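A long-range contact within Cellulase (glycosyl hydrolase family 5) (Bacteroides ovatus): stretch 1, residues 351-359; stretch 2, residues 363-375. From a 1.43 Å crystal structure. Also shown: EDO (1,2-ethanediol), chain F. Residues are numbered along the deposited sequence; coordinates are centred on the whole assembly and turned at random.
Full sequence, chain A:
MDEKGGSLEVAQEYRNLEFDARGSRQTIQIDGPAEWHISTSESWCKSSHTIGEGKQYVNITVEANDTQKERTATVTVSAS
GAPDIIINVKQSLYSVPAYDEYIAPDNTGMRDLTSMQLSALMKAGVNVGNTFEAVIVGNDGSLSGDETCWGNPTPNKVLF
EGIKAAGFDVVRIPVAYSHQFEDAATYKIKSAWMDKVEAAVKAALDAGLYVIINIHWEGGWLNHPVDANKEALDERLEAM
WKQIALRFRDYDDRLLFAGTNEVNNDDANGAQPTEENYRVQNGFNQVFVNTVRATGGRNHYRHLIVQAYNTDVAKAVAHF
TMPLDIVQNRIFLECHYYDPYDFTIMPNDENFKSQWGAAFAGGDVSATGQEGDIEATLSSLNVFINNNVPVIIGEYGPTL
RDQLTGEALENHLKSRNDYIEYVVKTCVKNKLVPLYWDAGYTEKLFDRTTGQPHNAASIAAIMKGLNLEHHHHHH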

# COMPACT_ATOMS: atom_id res chain seq x y z
N ASN A 351 -8.81 24.98 -14.14
CA ASN A 351 -9.48 25.94 -13.29
C ASN A 351 -9.09 25.79 -11.83
O ASN A 351 -9.93 25.47 -10.98
N PHE A 352 -7.81 26.02 -11.53
CA PHE A 352 -7.30 25.75 -10.17
C PHE A 352 -7.78 26.79 -9.16
O PHE A 352 -8.18 27.91 -9.52
N LYS A 353 -7.72 26.42 -7.89
CA LYS A 353 -7.97 27.33 -6.79
C LYS A 353 -6.63 27.62 -6.13
O LYS A 353 -5.88 26.69 -5.82
N SER A 354 -6.31 28.90 -5.95
CA SER A 354 -5.01 29.30 -5.43
C SER A 354 -4.96 29.39 -3.89
O SER A 354 -3.88 29.51 -3.32
N GLN A 355 -6.15 29.40 -3.25
CA GLN A 355 -6.27 29.64 -1.83
C GLN A 355 -6.90 28.44 -1.13
O GLN A 355 -7.55 27.60 -1.77
N TRP A 356 -6.70 28.40 0.17
CA TRP A 356 -7.20 27.30 1.02
C TRP A 356 -7.38 27.77 2.46
O TRP A 356 -6.55 28.50 2.99
N GLY A 357 -8.46 27.32 3.10
CA GLY A 357 -8.58 27.38 4.55
C GLY A 357 -9.40 28.54 5.08
O GLY A 357 -9.81 29.43 4.35
N ALA A 358 -9.62 28.50 6.39
CA ALA A 358 -10.51 29.46 7.09
C ALA A 358 -10.12 30.92 6.85
O ALA A 358 -11.00 31.76 6.66
N ALA A 359 -8.82 31.18 6.79
CA ALA A 359 -8.29 32.55 6.59
C ALA A 359 -8.75 33.15 5.25
O ALA A 359 -8.79 34.38 5.11
N GLY A 363 -13.10 33.64 -0.48
CA GLY A 363 -12.10 33.89 -1.53
C GLY A 363 -11.99 32.81 -2.61
O GLY A 363 -12.96 32.16 -2.96
N ASP A 364 -10.77 32.61 -3.13
CA ASP A 364 -10.52 31.66 -4.22
C ASP A 364 -10.26 30.28 -3.68
O ASP A 364 -9.22 29.64 -4.00
N VAL A 365 -11.21 29.81 -2.85
CA VAL A 365 -11.08 28.52 -2.20
C VAL A 365 -11.93 27.45 -2.86
O VAL A 365 -12.96 27.71 -3.52
N SER A 366 -11.50 26.22 -2.63
CA SER A 366 -12.23 25.06 -3.14
C SER A 366 -13.58 24.87 -2.42
O SER A 366 -13.72 25.28 -1.27
N ALA A 367 -14.52 24.20 -3.09
CA ALA A 367 -15.85 23.85 -2.52
C ALA A 367 -15.81 22.67 -1.54
O ALA A 367 -16.78 22.42 -0.82
N THR A 368 -14.69 21.96 -1.56
CA THR A 368 -14.47 20.78 -0.71
C THR A 368 -13.06 20.88 -0.14
O THR A 368 -12.30 21.78 -0.47
N GLY A 369 -12.72 19.94 0.72
CA GLY A 369 -11.37 19.78 1.22
C GLY A 369 -10.85 20.88 2.11
O GLY A 369 -9.63 21.03 2.26
N GLN A 370 -11.76 21.63 2.73
CA GLN A 370 -11.38 22.57 3.75
C GLN A 370 -11.22 21.79 5.07
O GLN A 370 -11.24 20.54 5.06
N GLU A 371 -11.00 22.49 6.17
CA GLU A 371 -10.61 21.87 7.44
C GLU A 371 -11.50 20.70 7.88
O GLU A 371 -10.99 19.63 8.26
N GLY A 372 -12.80 20.90 7.85
CA GLY A 372 -13.69 19.86 8.32
C GLY A 372 -13.61 18.60 7.44
O GLY A 372 -13.63 17.48 7.93
N ASP A 373 -13.53 18.79 6.13
CA ASP A 373 -13.43 17.67 5.19
C ASP A 373 -12.12 16.88 5.38
O ASP A 373 -12.13 15.65 5.34
N ILE A 374 -11.03 17.60 5.60
CA ILE A 374 -9.73 16.97 5.82
C ILE A 374 -9.78 16.15 7.11
O ILE A 374 -9.36 14.98 7.14
N GLU A 375 -10.33 16.74 8.18
CA GLU A 375 -10.48 16.01 9.46
C GLU A 375 -11.35 14.77 9.30
O GLU A 375 -11.02 13.70 9.83

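Where two irregular stretches of chain lie together without a regular sheet, side-chain acceptors often take over the task of satisfying backbone NH groups, and this pair from a Bacteroides ovatus cellulase is a clear example. Asp 364, with its CA-to-CB bond toward the other stretch and chi1 in t, accepts a nearly linear hydrogen bond at OD2 from Ser 354 N (2.8 Å). Gln 355 (m, t) also points toward its partner and returns the favour: its OE1 accepts from Asp 364 N at 2.8 Å, while Gln 355 N donates to Asp 364 O at 3.2 Å. Farther along, Gln 370 (m, m) and Glu 371 (m, p) leave their backbones sideways but curl inward at their ends, so that Gly 357 N reaches Gln 370 OE1 and Ala 358 N reaches Glu 371 OE2, each at 2.9 Å. Trp 356 reverses the roles, its NE1 donating to Gly 369 O at 2.8 Å.

Charge adds a looser tie. Lys 353 (m, m, t, t) points toward stretch 2, and its NZ forms a long salt bridge with Asp 364 OD1 (3.9 Å), supplemented by water 2, which accepts from NZ and donates to OD1. Water 3 joins Gln 355 O, Ser 366 N and Gln 370 NE2. An ethanediol, probably from the crystallisation liquor, donates through O1 to Ser 354 OG at 2.8 Å and weakly to Asp 364 OD2.

Packing fills in around this network. The Trp 356 CA-to-CB bond points away, yet chi1 in t brings the indole back to the second stretch, where Gln 370 OE1 lies over one face and CZ2 meets Ile 374 CD1 at 3.6 Å. Val 365 (m) sets CG1 3.9 Å from Gln 355 CB, and the aliphatic part of Lys 353 contributes too, its CG lying 3.8 Å from Ser 366 OG.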

# COMPACT_ATOMS: atom_id res chain seq x y z
CB ASN A 351 -11.01 25.78 -13.42
CG ASN A 351 -11.77 26.87 -12.68
OD1 ASN A 351 -11.34 28.03 -12.67
ND2 ASN A 351 -12.91 26.50 -12.08
CB PHE A 352 -5.77 25.65 -10.14
CG PHE A 352 -5.07 26.93 -10.53
CD1 PHE A 352 -4.83 27.93 -9.58
CD2 PHE A 352 -4.67 27.13 -11.83
CE1 PHE A 352 -4.21 29.11 -9.96
CE2 PHE A 352 -4.02 28.30 -12.20
CZ PHE A 352 -3.82 29.30 -11.27
CB LYS A 353 -8.94 26.73 -5.80
CG LYS A 353 -10.29 26.35 -6.39
CD LYS A 353 -11.06 27.55 -6.90
CE LYS A 353 -12.46 27.18 -7.36
NZ LYS A 353 -13.10 28.35 -8.00
CB SER A 354 -4.57 30.66 -6.02
OG SER A 354 -5.50 31.66 -5.66
CB GLN A 355 -7.13 30.87 -1.55
CG GLN A 355 -6.47 32.13 -2.11
CD GLN A 355 -7.37 33.36 -2.02
OE1 GLN A 355 -8.52 33.30 -1.59
NE2 GLN A 355 -6.84 34.48 -2.47
CB TRP A 356 -6.18 26.11 1.00
CG TRP A 356 -6.68 25.01 1.89
CD1 TRP A 356 -7.55 23.99 1.54
CD2 TRP A 356 -6.47 24.87 3.31
NE1 TRP A 356 -7.87 23.23 2.64
CE2 TRP A 356 -7.22 23.74 3.74
CE3 TRP A 356 -5.72 25.59 4.27
CZ2 TRP A 356 -7.29 23.35 5.09
CZ3 TRP A 356 -5.76 25.18 5.59
CH2 TRP A 356 -6.53 24.04 5.99
CB ALA A 358 -10.55 29.16 8.58
CB ALA A 359 -6.78 32.56 6.68
CB ASP A 364 -9.39 32.14 -5.14
CG ASP A 364 -9.27 31.28 -6.42
OD1 ASP A 364 -10.32 30.95 -7.03
OD2 ASP A 364 -8.12 30.91 -6.79
CB VAL A 365 -11.36 28.53 -0.67
CG1 VAL A 365 -10.41 29.46 0.09
CG2 VAL A 365 -12.80 28.89 -0.34
CB SER A 366 -11.40 23.78 -2.94
OG SER A 366 -10.11 23.95 -3.50
CB ALA A 367 -16.85 23.54 -3.64
CB THR A 368 -14.55 19.47 -1.52
OG1 THR A 368 -13.51 19.42 -2.49
CG2 THR A 368 -15.91 19.33 -2.22
CB GLN A 370 -12.38 23.75 3.83
CG GLN A 370 -12.63 24.41 2.47
CD GLN A 370 -11.38 24.92 1.79
OE1 GLN A 370 -10.79 25.90 2.23
NE2 GLN A 370 -10.92 24.21 0.77
CB GLU A 371 -10.52 22.93 8.57
CG GLU A 371 -9.35 23.92 8.47
CD GLU A 371 -9.65 25.17 7.65
OE1 GLU A 371 -10.59 25.17 6.82
OE2 GLU A 371 -8.91 26.15 7.85
CB ASP A 373 -13.52 18.13 3.73
CG ASP A 373 -14.95 18.43 3.27
OD1 ASP A 373 -15.92 18.34 4.07
OD2 ASP A 373 -15.08 18.79 2.07
CB ILE A 374 -8.58 18.00 5.89
CG1 ILE A 374 -8.42 18.69 4.53
CG2 ILE A 374 -7.30 17.34 6.33
CD1 ILE A 374 -7.42 19.81 4.56
CB GLU A 375 -11.06 16.92 10.55
CG GLU A 375 -11.32 16.26 11.91
CD GLU A 375 -10.06 16.01 12.73
OE1 GLU A 375 -9.34 15.01 12.45
OE2 GLU A 375 -9.80 16.79 13.67
C1 EDO F . -4.92 33.25 -8.71
O1 EDO F . -6.19 32.94 -8.10
C2 EDO F . -5.04 34.55 -9.53
O2 EDO F . -5.94 34.31 -10.61
O HOH W 1 -10.45 29.53 -9.81
O HOH W 2 -13.25 30.14 -5.88
O HOH W 3 -9.01 25.28 -1.36
O HOH W 4 -12.13 27.98 3.42